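Local coordinates for gene activator AphA (Vibrio cholerae, PDB 1YG2), which activates virulence gene expression in the cholera bacterium, probably by binding DNA through a winged-helix domain of the PadR-like family, at residues Asn45-Glu49 with Gln50-Thr54; Asp144-Gln147 with Arg148-Arg151; Leu154-Asn157 with Leu158-Gln162. All blocks are in the same frame, centred on the assembly; numbering follows the deposited sequence.

Contact 1 (Asn45-Glu49 with Gln50-Thr54); sequences NKMGE and QGLVT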
ATOM      1  N   ASN A  45     -23.530 -13.317  -5.280  1.00 44.77           N
ATOM      2  CA  ASN A  45     -24.962 -13.059  -5.332  1.00 45.72           C
ATOM      3  C   ASN A  45     -25.227 -11.831  -6.206  1.00 44.30           C
ATOM      4  O   ASN A  45     -26.028 -11.886  -7.136  1.00 42.97           O
ATOM      5  CB  ASN A  45     -25.488 -12.824  -3.914  1.00 47.92           C
ATOM      6  CG  ASN A  45     -26.984 -12.702  -3.865  1.00 50.43           C
ATOM      7  OD1 ASN A  45     -27.703 -13.683  -4.051  1.00 53.76           O
ATOM      8  ND2 ASN A  45     -27.470 -11.494  -3.618  1.00 49.74           N
ATOM      9  N   LYS A  46     -24.549 -10.727  -5.901  1.00 44.35           N
ATOM     10  CA  LYS A  46     -24.702  -9.491  -6.670  1.00 43.66           C
ATOM     11  C   LYS A  46     -24.350  -9.719  -8.126  1.00 40.47           C
ATOM     12  O   LYS A  46     -24.971  -9.152  -9.021  1.00 40.17           O
ATOM     13  CB  LYS A  46     -23.808  -8.373  -6.113  1.00 48.39           C
ATOM     14  CG  LYS A  46     -24.326  -7.704  -4.839  1.00 56.64           C
ATOM     15  CD  LYS A  46     -23.558  -6.407  -4.517  1.00 61.29           C
ATOM     16  CE  LYS A  46     -24.253  -5.613  -3.394  1.00 66.65           C
ATOM     17  NZ  LYS A  46     -23.562  -4.333  -3.020  1.00 66.37           N
ATOM     18  N   MET A  47     -23.349 -10.555  -8.368  1.00 39.18           N
ATOM     19  CA  MET A  47     -22.927 -10.847  -9.737  1.00 38.57           C
ATOM     20  C   MET A  47     -23.969 -11.626 -10.529  1.00 38.01           C
ATOM     21  O   MET A  47     -24.032 -11.538 -11.771  1.00 35.92           O
ATOM     22  CB  MET A  47     -21.616 -11.619  -9.716  1.00 35.95           C
ATOM     23  CG  MET A  47     -20.430 -10.726  -9.420  1.00 40.24           C
ATOM     24  SD  MET A  47     -18.942 -11.641  -9.023  1.00 44.65           S
ATOM     25  CE  MET A  47     -18.543 -12.259 -10.584  1.00 43.29           C
ATOM     26  N   GLY A  48     -24.776 -12.394  -9.805  1.00 37.50           N
ATOM     27  CA  GLY A  48     -25.813 -13.179 -10.450  1.00 38.05           C
ATOM     28  C   GLY A  48     -26.913 -12.251 -10.927  1.00 36.69           C
ATOM     29  O   GLY A  48     -27.429 -12.382 -12.029  1.00 35.79           O
ATOM     30  N   GLU A  49     -27.269 -11.297 -10.082  1.00 38.31           N
ATOM     31  CA  GLU A  49     -28.301 -10.343 -10.428  1.00 40.25           C
ATOM     32  C   GLU A  49     -27.792  -9.433 -11.537  1.00 40.40           C
ATOM     33  O   GLU A  49     -28.569  -8.911 -12.327  1.00 40.63           O
ATOM     34  CB  GLU A  49     -28.690  -9.533  -9.203  1.00 44.09           C
ATOM     35  CG  GLU A  49     -29.531  -8.316  -9.514  1.00 53.96           C
ATOM     36  CD  GLU A  49     -30.385  -7.897  -8.337  1.00 60.42           C
ATOM     37  OE1 GLU A  49     -29.891  -7.975  -7.186  1.00 63.01           O
ATOM     38  OE2 GLU A  49     -31.547  -7.488  -8.568  1.00 64.65           O
ATOM     39  N   GLN A  50     -26.477  -9.264 -11.610  1.00 38.44           N
ATOM     40  CA  GLN A  50     -25.893  -8.429 -12.651  1.00 38.41           C
ATOM     41  C   GLN A  50     -25.739  -9.188 -13.960  1.00 36.20           C
ATOM     42  O   GLN A  50     -25.458  -8.598 -15.004  1.00 36.25           O
ATOM     43  CB  GLN A  50     -24.539  -7.879 -12.192  1.00 38.47           C
ATOM     44  CG  GLN A  50     -24.667  -6.791 -11.139  1.00 41.15           C
ATOM     45  CD  GLN A  50     -23.344  -6.435 -10.492  1.00 44.40           C
ATOM     46  OE1 GLN A  50     -22.637  -7.299  -9.978  1.00 49.54           O
ATOM     47  NE2 GLN A  50     -23.003  -5.157 -10.515  1.00 46.97           N
ATOM     48  N   GLY A  51     -25.930 -10.501 -13.904  1.00 34.87           N
ATOM     49  CA  GLY A  51     -25.805 -11.306 -15.106  1.00 32.80           C
ATOM     50  C   GLY A  51     -24.371 -11.556 -15.528  1.00 33.44           C
ATOM     51  O   GLY A  51     -24.128 -11.891 -16.677  1.00 35.53           O
ATOM     52  N   LEU A  52     -23.423 -11.387 -14.607  1.00 33.77           N
ATOM     53  CA  LEU A  52     -22.004 -11.610 -14.893  1.00 35.50           C
ATOM     54  C   LEU A  52     -21.653 -13.078 -14.706  1.00 38.41           C
ATOM     55  O   LEU A  52     -20.633 -13.551 -15.208  1.00 38.03           O
ATOM     56  CB  LEU A  52     -21.128 -10.773 -13.961  1.00 33.57           C
ATOM     57  CG  LEU A  52     -21.400  -9.265 -13.971  1.00 33.84           C
ATOM     58  CD1 LEU A  52     -20.470  -8.558 -12.983  1.00 30.32           C
ATOM     59  CD2 LEU A  52     -21.201  -8.744 -15.387  1.00 31.91           C
ATOM     60  N   VAL A  53     -22.493 -13.782 -13.954  1.00 40.82           N
ATOM     61  CA  VAL A  53     -22.317 -15.208 -13.702  1.00 45.78           C
ATOM     62  C   VAL A  53     -23.694 -15.871 -13.671  1.00 48.75           C
ATOM     63  O   VAL A  53     -24.695 -15.212 -13.399  1.00 49.41           O
ATOM     64  CB  VAL A  53     -21.613 -15.472 -12.338  1.00 45.97           C
ATOM     65  CG1 VAL A  53     -20.271 -14.738 -12.289  1.00 44.16           C
ATOM     66  CG2 VAL A  53     -22.513 -15.041 -11.188  1.00 42.21           C
ATOM     67  N   THR A  54     -23.744 -17.166 -13.976  1.00 52.85           N
ATOM     68  CA  THR A  54     -24.994 -17.926 -13.948  1.00 57.38           C
ATOM     69  C   THR A  54     -24.753 -19.209 -13.171  1.00 60.02           C
ATOM     70  O   THR A  54     -23.626 -19.481 -12.760  1.00 61.99           O
ATOM     71  CB  THR A  54     -25.503 -18.301 -15.365  1.00 56.73           C
ATOM     72  OG1 THR A  54     -24.489 -19.013 -16.084  1.00 56.66           O
ATOM     73  CG2 THR A  54     -25.887 -17.057 -16.134  1.00 60.28           C
TER
HETATM   74  O   HOH W   1     -27.205 -14.423 -13.592  1.00 48.55           O

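Contact 2 (Asp144-Gln147 with Arg148-Arg151); sequences DKQQ and RLER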
ATOM      1  N   ASP A 144       3.651 -25.143 -13.550  1.00 60.39           N
ATOM      2  CA  ASP A 144       2.774 -24.843 -14.676  1.00 62.36           C
ATOM      3  C   ASP A 144       2.626 -23.325 -14.745  1.00 61.02           C
ATOM      4  O   ASP A 144       3.068 -22.614 -13.841  1.00 60.42           O
ATOM      5  CB  ASP A 144       1.384 -25.444 -14.471  1.00 67.23           C
ATOM      6  CG  ASP A 144       1.426 -26.888 -14.023  1.00 73.57           C
ATOM      7  OD1 ASP A 144       2.164 -27.691 -14.642  1.00 76.85           O
ATOM      8  OD2 ASP A 144       0.706 -27.215 -13.053  1.00 75.49           O
ATOM      9  N   LYS A 145       1.991 -22.838 -15.806  1.00 58.81           N
ATOM     10  CA  LYS A 145       1.781 -21.406 -15.984  1.00 56.48           C
ATOM     11  C   LYS A 145       1.017 -20.822 -14.803  1.00 52.02           C
ATOM     12  O   LYS A 145       1.437 -19.836 -14.204  1.00 49.84           O
ATOM     13  CB  LYS A 145       1.008 -21.138 -17.278  1.00 59.28           C
ATOM     14  CG  LYS A 145       1.785 -21.478 -18.537  1.00 65.87           C
ATOM     15  CD  LYS A 145       1.014 -21.103 -19.802  1.00 69.76           C
ATOM     16  CE  LYS A 145       1.851 -21.340 -21.061  1.00 71.47           C
ATOM     17  NZ  LYS A 145       1.163 -20.869 -22.310  1.00 73.00           N
ATOM     18  N   GLN A 146      -0.103 -21.451 -14.476  1.00 49.21           N
ATOM     19  CA  GLN A 146      -0.946 -21.023 -13.369  1.00 47.71           C
ATOM     20  C   GLN A 146      -0.149 -20.942 -12.060  1.00 47.42           C
ATOM     21  O   GLN A 146      -0.379 -20.050 -11.242  1.00 48.27           O
ATOM     22  CB  GLN A 146      -2.114 -22.001 -13.222  1.00 46.41           C
ATOM     23  CG  GLN A 146      -3.209 -21.562 -12.276  1.00 46.96           C
ATOM     24  CD  GLN A 146      -3.789 -20.211 -12.647  1.00 48.15           C
ATOM     25  OE1 GLN A 146      -3.653 -19.754 -13.782  1.00 50.39           O
ATOM     26  NE2 GLN A 146      -4.451 -19.571 -11.694  1.00 45.46           N
ATOM     27  N   GLN A 147       0.793 -21.862 -11.870  1.00 46.72           N
ATOM     28  CA  GLN A 147       1.612 -21.886 -10.658  1.00 46.61           C
ATOM     29  C   GLN A 147       2.653 -20.782 -10.650  1.00 44.07           C
ATOM     30  O   GLN A 147       2.962 -20.219  -9.600  1.00 43.07           O
ATOM     31  CB  GLN A 147       2.317 -23.237 -10.510  1.00 49.18           C
ATOM     32  CG  GLN A 147       1.384 -24.421 -10.339  1.00 52.31           C
ATOM     33  CD  GLN A 147       2.139 -25.738 -10.277  1.00 55.13           C
ATOM     34  OE1 GLN A 147       2.773 -26.150 -11.250  1.00 53.80           O
ATOM     35  NE2 GLN A 147       2.081 -26.398  -9.126  1.00 56.88           N
ATOM     36  N   ARG A 148       3.209 -20.477 -11.818  1.00 43.29           N
ATOM     37  CA  ARG A 148       4.206 -19.418 -11.887  1.00 43.76           C
ATOM     38  C   ARG A 148       3.552 -18.090 -11.531  1.00 39.52           C
ATOM     39  O   ARG A 148       4.167 -17.239 -10.898  1.00 39.20           O
ATOM     40  CB  ARG A 148       4.829 -19.329 -13.279  1.00 45.24           C
ATOM     41  CG  ARG A 148       5.726 -20.497 -13.637  1.00 52.44           C
ATOM     42  CD  ARG A 148       6.714 -20.091 -14.724  1.00 57.19           C
ATOM     43  NE  ARG A 148       6.758 -21.051 -15.823  1.00 64.33           N
ATOM     44  CZ  ARG A 148       5.846 -21.127 -16.789  1.00 67.44           C
ATOM     45  NH1 ARG A 148       4.811 -20.293 -16.804  1.00 68.20           N
ATOM     46  NH2 ARG A 148       5.966 -22.041 -17.744  1.00 69.26           N
ATOM     47  N   LEU A 149       2.302 -17.923 -11.949  1.00 38.61           N
ATOM     48  CA  LEU A 149       1.554 -16.710 -11.653  1.00 38.76           C
ATOM     49  C   LEU A 149       1.299 -16.616 -10.140  1.00 38.45           C
ATOM     50  O   LEU A 149       1.544 -15.571  -9.531  1.00 37.80           O
ATOM     51  CB  LEU A 149       0.224 -16.715 -12.411  1.00 37.61           C
ATOM     52  CG  LEU A 149       0.304 -16.613 -13.940  1.00 39.07           C
ATOM     53  CD1 LEU A 149      -1.106 -16.543 -14.517  1.00 35.07           C
ATOM     54  CD2 LEU A 149       1.105 -15.379 -14.340  1.00 34.58           C
ATOM     55  N   GLU A 150       0.810 -17.707  -9.545  1.00 37.05           N
ATOM     56  CA  GLU A 150       0.546 -17.740  -8.106  1.00 38.74           C
ATOM     57  C   GLU A 150       1.834 -17.401  -7.371  1.00 37.86           C
ATOM     58  O   GLU A 150       1.849 -16.594  -6.435  1.00 38.09           O
ATOM     59  CB  GLU A 150       0.091 -19.136  -7.670  1.00 39.95           C
ATOM     60  CG  GLU A 150      -1.140 -19.662  -8.382  1.00 44.29           C
ATOM     61  CD  GLU A 150      -1.511 -21.063  -7.924  1.00 49.62           C
ATOM     62  OE1 GLU A 150      -0.606 -21.816  -7.493  1.00 53.79           O
ATOM     63  OE2 GLU A 150      -2.703 -21.422  -8.007  1.00 50.36           O
ATOM     64  N   ARG A 151       2.915 -18.032  -7.816  1.00 36.50           N
ATOM     65  CA  ARG A 151       4.224 -17.823  -7.232  1.00 35.67           C
ATOM     66  C   ARG A 151       4.562 -16.340  -7.223  1.00 35.92           C
ATOM     67  O   ARG A 151       5.026 -15.802  -6.223  1.00 34.63           O
ATOM     68  CB  ARG A 151       5.290 -18.593  -8.028  1.00 37.29           C
ATOM     69  CG  ARG A 151       6.714 -18.336  -7.536  1.00 35.69           C
ATOM     70  CD  ARG A 151       7.769 -19.119  -8.313  1.00 39.07           C
ATOM     71  NE  ARG A 151       9.117 -18.661  -7.970  1.00 37.91           N
ATOM     72  CZ  ARG A 151       9.737 -17.650  -8.564  1.00 39.20           C
ATOM     73  NH1 ARG A 151       9.136 -16.991  -9.549  1.00 39.44           N
ATOM     74  NH2 ARG A 151      10.942 -17.273  -8.152  1.00 36.87           N
TER
HETATM   75  O   HOH W   2      -4.458 -19.834  -9.007  1.00 59.40           O

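Contact 3 (Leu154-Asn157 with Leu158-Gln162); sequences LRRN and LLVRQ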
ATOM      1  N   LEU A 154       2.624 -14.437  -4.661  1.00 33.89           N
ATOM      2  CA  LEU A 154       3.169 -14.749  -3.341  1.00 34.61           C
ATOM      3  C   LEU A 154       4.435 -13.911  -3.137  1.00 34.12           C
ATOM      4  O   LEU A 154       4.626 -13.286  -2.091  1.00 31.99           O
ATOM      5  CB  LEU A 154       3.519 -16.249  -3.229  1.00 35.43           C
ATOM      6  CG  LEU A 154       4.265 -16.677  -1.954  1.00 39.51           C
ATOM      7  CD1 LEU A 154       3.446 -16.312  -0.742  1.00 40.07           C
ATOM      8  CD2 LEU A 154       4.527 -18.172  -1.961  1.00 41.21           C
ATOM      9  N   ARG A 155       5.289 -13.884  -4.154  1.00 33.96           N
ATOM     10  CA  ARG A 155       6.543 -13.139  -4.080  1.00 37.88           C
ATOM     11  C   ARG A 155       6.354 -11.649  -3.797  1.00 38.10           C
ATOM     12  O   ARG A 155       7.229 -11.012  -3.210  1.00 37.88           O
ATOM     13  CB  ARG A 155       7.332 -13.294  -5.386  1.00 40.26           C
ATOM     14  CG  ARG A 155       7.599 -14.731  -5.813  1.00 44.19           C
ATOM     15  CD  ARG A 155       8.952 -15.199  -5.378  1.00 42.30           C
ATOM     16  NE  ARG A 155       9.978 -14.221  -5.723  1.00 44.24           N
ATOM     17  CZ  ARG A 155      11.077 -14.042  -5.002  1.00 44.69           C
ATOM     18  NH1 ARG A 155      11.269 -14.790  -3.919  1.00 44.99           N
ATOM     19  NH2 ARG A 155      11.954 -13.101  -5.329  1.00 41.76           N
ATOM     20  N   ARG A 156       5.224 -11.081  -4.209  1.00 40.99           N
ATOM     21  CA  ARG A 156       5.006  -9.652  -3.978  1.00 41.51           C
ATOM     22  C   ARG A 156       4.917  -9.312  -2.492  1.00 40.79           C
ATOM     23  O   ARG A 156       5.541  -8.356  -2.033  1.00 40.48           O
ATOM     24  CB  ARG A 156       3.737  -9.169  -4.685  1.00 43.05           C
ATOM     25  CG  ARG A 156       3.700  -7.657  -4.845  1.00 46.07           C
ATOM     26  CD  ARG A 156       2.289  -7.101  -4.823  1.00 49.96           C
ATOM     27  NE  ARG A 156       2.131  -6.185  -3.699  1.00 54.77           N
ATOM     28  CZ  ARG A 156       1.519  -6.490  -2.561  1.00 54.73           C
ATOM     29  NH1 ARG A 156       0.987  -7.693  -2.394  1.00 56.12           N
ATOM     30  NH2 ARG A 156       1.470  -5.604  -1.575  1.00 55.33           N
ATOM     31  N   ASN A 157       4.136 -10.084  -1.739  1.00 44.59           N
ATOM     32  CA  ASN A 157       3.985  -9.833  -0.304  1.00 45.95           C
ATOM     33  C   ASN A 157       5.344  -9.918   0.325  1.00 43.26           C
ATOM     34  O   ASN A 157       5.728  -9.095   1.149  1.00 44.28           O
ATOM     35  CB  ASN A 157       3.137 -10.906   0.378  1.00 51.54           C
ATOM     36  CG  ASN A 157       1.775 -11.038  -0.217  1.00 56.31           C
ATOM     37  OD1 ASN A 157       0.930 -10.153  -0.066  1.00 60.60           O
ATOM     38  ND2 ASN A 157       1.541 -12.151  -0.906  1.00 57.22           N
ATOM     39  N   LEU A 158       6.062 -10.950  -0.074  1.00 42.87           N
ATOM     40  CA  LEU A 158       7.379 -11.214   0.456  1.00 43.14           C
ATOM     41  C   LEU A 158       8.334 -10.038   0.316  1.00 42.68           C
ATOM     42  O   LEU A 158       8.821  -9.495   1.315  1.00 44.34           O
ATOM     43  CB  LEU A 158       7.959 -12.446  -0.235  1.00 43.75           C
ATOM     44  CG  LEU A 158       9.143 -13.100   0.467  1.00 46.89           C
ATOM     45  CD1 LEU A 158       8.703 -13.574   1.845  1.00 47.92           C
ATOM     46  CD2 LEU A 158       9.647 -14.275  -0.368  1.00 48.78           C
ATOM     47  N   LEU A 159       8.591  -9.636  -0.921  1.00 41.53           N
ATOM     48  CA  LEU A 159       9.514  -8.544  -1.198  1.00 38.17           C
ATOM     49  C   LEU A 159       9.115  -7.235  -0.541  1.00 38.46           C
ATOM     50  O   LEU A 159       9.946  -6.559   0.073  1.00 39.71           O
ATOM     51  CB  LEU A 159       9.650  -8.365  -2.711  1.00 38.11           C
ATOM     52  CG  LEU A 159      10.286  -9.576  -3.404  1.00 38.38           C
ATOM     53  CD1 LEU A 159      10.252  -9.423  -4.921  1.00 36.89           C
ATOM     54  CD2 LEU A 159      11.725  -9.716  -2.916  1.00 40.53           C
ATOM     55  N   VAL A 160       7.844  -6.877  -0.659  1.00 38.18           N
ATOM     56  CA  VAL A 160       7.364  -5.639  -0.070  1.00 40.00           C
ATOM     57  C   VAL A 160       7.425  -5.697   1.448  1.00 41.20           C
ATOM     58  O   VAL A 160       8.006  -4.817   2.091  1.00 42.85           O
ATOM     59  CB  VAL A 160       5.920  -5.344  -0.509  1.00 42.42           C
ATOM     60  CG1 VAL A 160       5.388  -4.139   0.238  1.00 44.69           C
ATOM     61  CG2 VAL A 160       5.883  -5.082  -2.001  1.00 42.90           C
ATOM     62  N   ARG A 161       6.833  -6.741   2.014  1.00 40.99           N
ATOM     63  CA  ARG A 161       6.817  -6.918   3.458  1.00 42.99           C
ATOM     64  C   ARG A 161       8.238  -6.887   4.012  1.00 42.02           C
ATOM     65  O   ARG A 161       8.492  -6.289   5.056  1.00 39.29           O
ATOM     66  CB  ARG A 161       6.158  -8.248   3.811  1.00 47.55           C
ATOM     67  CG  ARG A 161       5.591  -8.284   5.200  1.00 55.43           C
ATOM     68  CD  ARG A 161       4.415  -7.339   5.294  1.00 62.38           C
ATOM     69  NE  ARG A 161       3.714  -7.494   6.562  1.00 68.43           N
ATOM     70  CZ  ARG A 161       2.495  -7.029   6.794  1.00 69.27           C
ATOM     71  NH1 ARG A 161       1.842  -6.379   5.839  1.00 71.21           N
ATOM     72  NH2 ARG A 161       1.928  -7.217   7.977  1.00 71.62           N
ATOM     73  N   GLN A 162       9.163  -7.533   3.308  1.00 42.17           N
ATOM     74  CA  GLN A 162      10.560  -7.556   3.732  1.00 43.06           C
ATOM     75  C   GLN A 162      11.131  -6.149   3.694  1.00 42.03           C
ATOM     76  O   GLN A 162      11.900  -5.751   4.571  1.00 43.78           O
ATOM     77  CB  GLN A 162      11.384  -8.464   2.821  1.00 44.76           C
ATOM     78  CG  GLN A 162      11.320  -9.942   3.191  1.00 49.39           C
ATOM     79  CD  GLN A 162      12.107 -10.827   2.230  1.00 53.32           C
ATOM     80  OE1 GLN A 162      12.576 -11.904   2.602  1.00 58.10           O
ATOM     81  NE2 GLN A 162      12.238 -10.385   0.984  1.00 53.40           N
TER

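Contact 1 (Asn45-Glu49 with Gln50-Thr54)
M47 and V53 meet across a Schellman motif that ends helix 37-49 and leads into strand 53-55. The two lie in the PadR-like winged-helix part of the chain. M47 extends from its backbone through SD, then bends at chi3 (72°). That bend places its methyl CE against V53 CG1 at 3.5 Å, closer than usual van der Waals contact. The two side chains approach obliquely. L52 runs at about a right angle to M47, with CD1 4.2 Å from M47 CG. Both M47 and V53 also pack on L8 of helix 3-13.

The carbonyl of M47 takes two bonds from the turn. Its O accepts the backbone N of L52 at 2.9 Å, and the bond runs nearly along the C=O axis. A weak bond from V53 N reaches the same oxygen. G51 takes positive phi (76°), which suits glycine and turns the chain out of the helix.

Q50 lies beside the last turn, with CG 3.2 Å from K46 O. Its backbone N donates to that same oxygen at 3.0 Å. G51 N donates to G48 O at 3.0 Å from above the carbonyl plane. A water also donates to G48 O and to V53 O, 2.6 Å from each oxygen.

Contact 2 (Asp144-Gln147 with Arg148-Arg151)
R148 folds back over the start of helix 145-177 and touches K145. Its NH1 lies 3.7 Å from K145 CG, and the two side chains cross obliquely. A bend at chi3 (-131°) turns the guanidinium back toward the first turn. D144 O lies over one face of this group, offset toward its rim. K145 NZ ends 6.6 Å from R148 NH1, so the like charges do not touch. R148 NE has a long, weak ion pair with E174 of the second subunit.

The first-turn carbonyls are taken by amides four residues on. D144 O receives R148 N at 2.9 Å. K145 O receives L149 N at 3.1 Å. Q146 O receives E150 N, and Q147 O receives R151 N at 2.8 Å.

D144 occupies the N-cap position, but its carboxylate makes no capping bond. Q147, three residues on, reaches back along the helix. Its OE1 accepts D144 N at 2.7 Å, on a lone pair in the carbonyl plane and almost straight (173°). This is one half of a capping box; the reciprocal bond from the D144 carboxylate is absent.

Q146 and E150 share a water. Q146 NE2 donates to it at 2.7 Å, and it donates to E150 OE2 at 2.6 Å. The other carboxylate oxygen, E150 OE1, is hydrogen-bonded to Y137 OH, so both oxygens have partners. L149 is buried against L100 of the second subunit. Q146 meets M101 and K145 meets M178, both also of that subunit.

The arrangement is a helix N-terminus with half a capping box, Q147 OE1 to D144 N, set at the interface with the second subunit.

Contact 3 (Leu154-Asn157 with Leu158-Gln162)
Two sharp bends, chi2 at -96° and chi3 at -48°, swing the R155 guanidinium along helix 145-177 toward the leucines of the next turn. NH1 comes 3.9 Å from L158 CD2. NH2 comes 4.1 Å from L159 CD1. The leucine methyls meet the guanidinium at a slant. L158 and L159 are neighbours in sequence and leave the helix at different angles, so one methyl meets NH1 and another NH2.

R155 finds its charged partners outside the turn. NH1 makes a salt bridge with E133 of helix 108-136, and NH2 makes one with E170 of the second subunit. R156 sends its side chain another way, with NE 4.3 Å from V160 CG2. It packs on W167 of the second subunit and has a long, weak ion pair with D94 of that subunit. N157 is buried. Its ND2 is hydrogen-bonded to Y31 O, and a weak bond from R156 NH1 reaches its OD1.

Regular helical bonds join the two turns. L159 N donates to R155 O at 3.0 Å. V160 N donates to R156 O at 3.1 Å.

This part of the helix is wedged between helix 108-136 of its own chain and the second subunit. The R155 guanidinium rests against leucine methyls while its nitrogens face acids. R155 bridges an acid of its own chain and one of the second subunit, which is consistent with a role in holding the dimer together.

Contacts 2 and 3 are successive parts of helix 145-177, with centres about 16 Å apart, and both touch the second subunit. Contact 2 starts the helix. Contact 3 continues it along helix 108-136. Together they belong to the C-terminal part of the chain that pairs the two subunits. Contact 1 stands apart in the PadR-like part, where no other chain of the assembly touches it. Its centre lies about 28 Å from that of contact 2 and about 33 Å from that of contact 3. The nearest atoms are about 16 Å and 21 Å away. The PadR-like part still reaches helix 145-177, where S28 touches E150 and Y31 O takes a bond from N157.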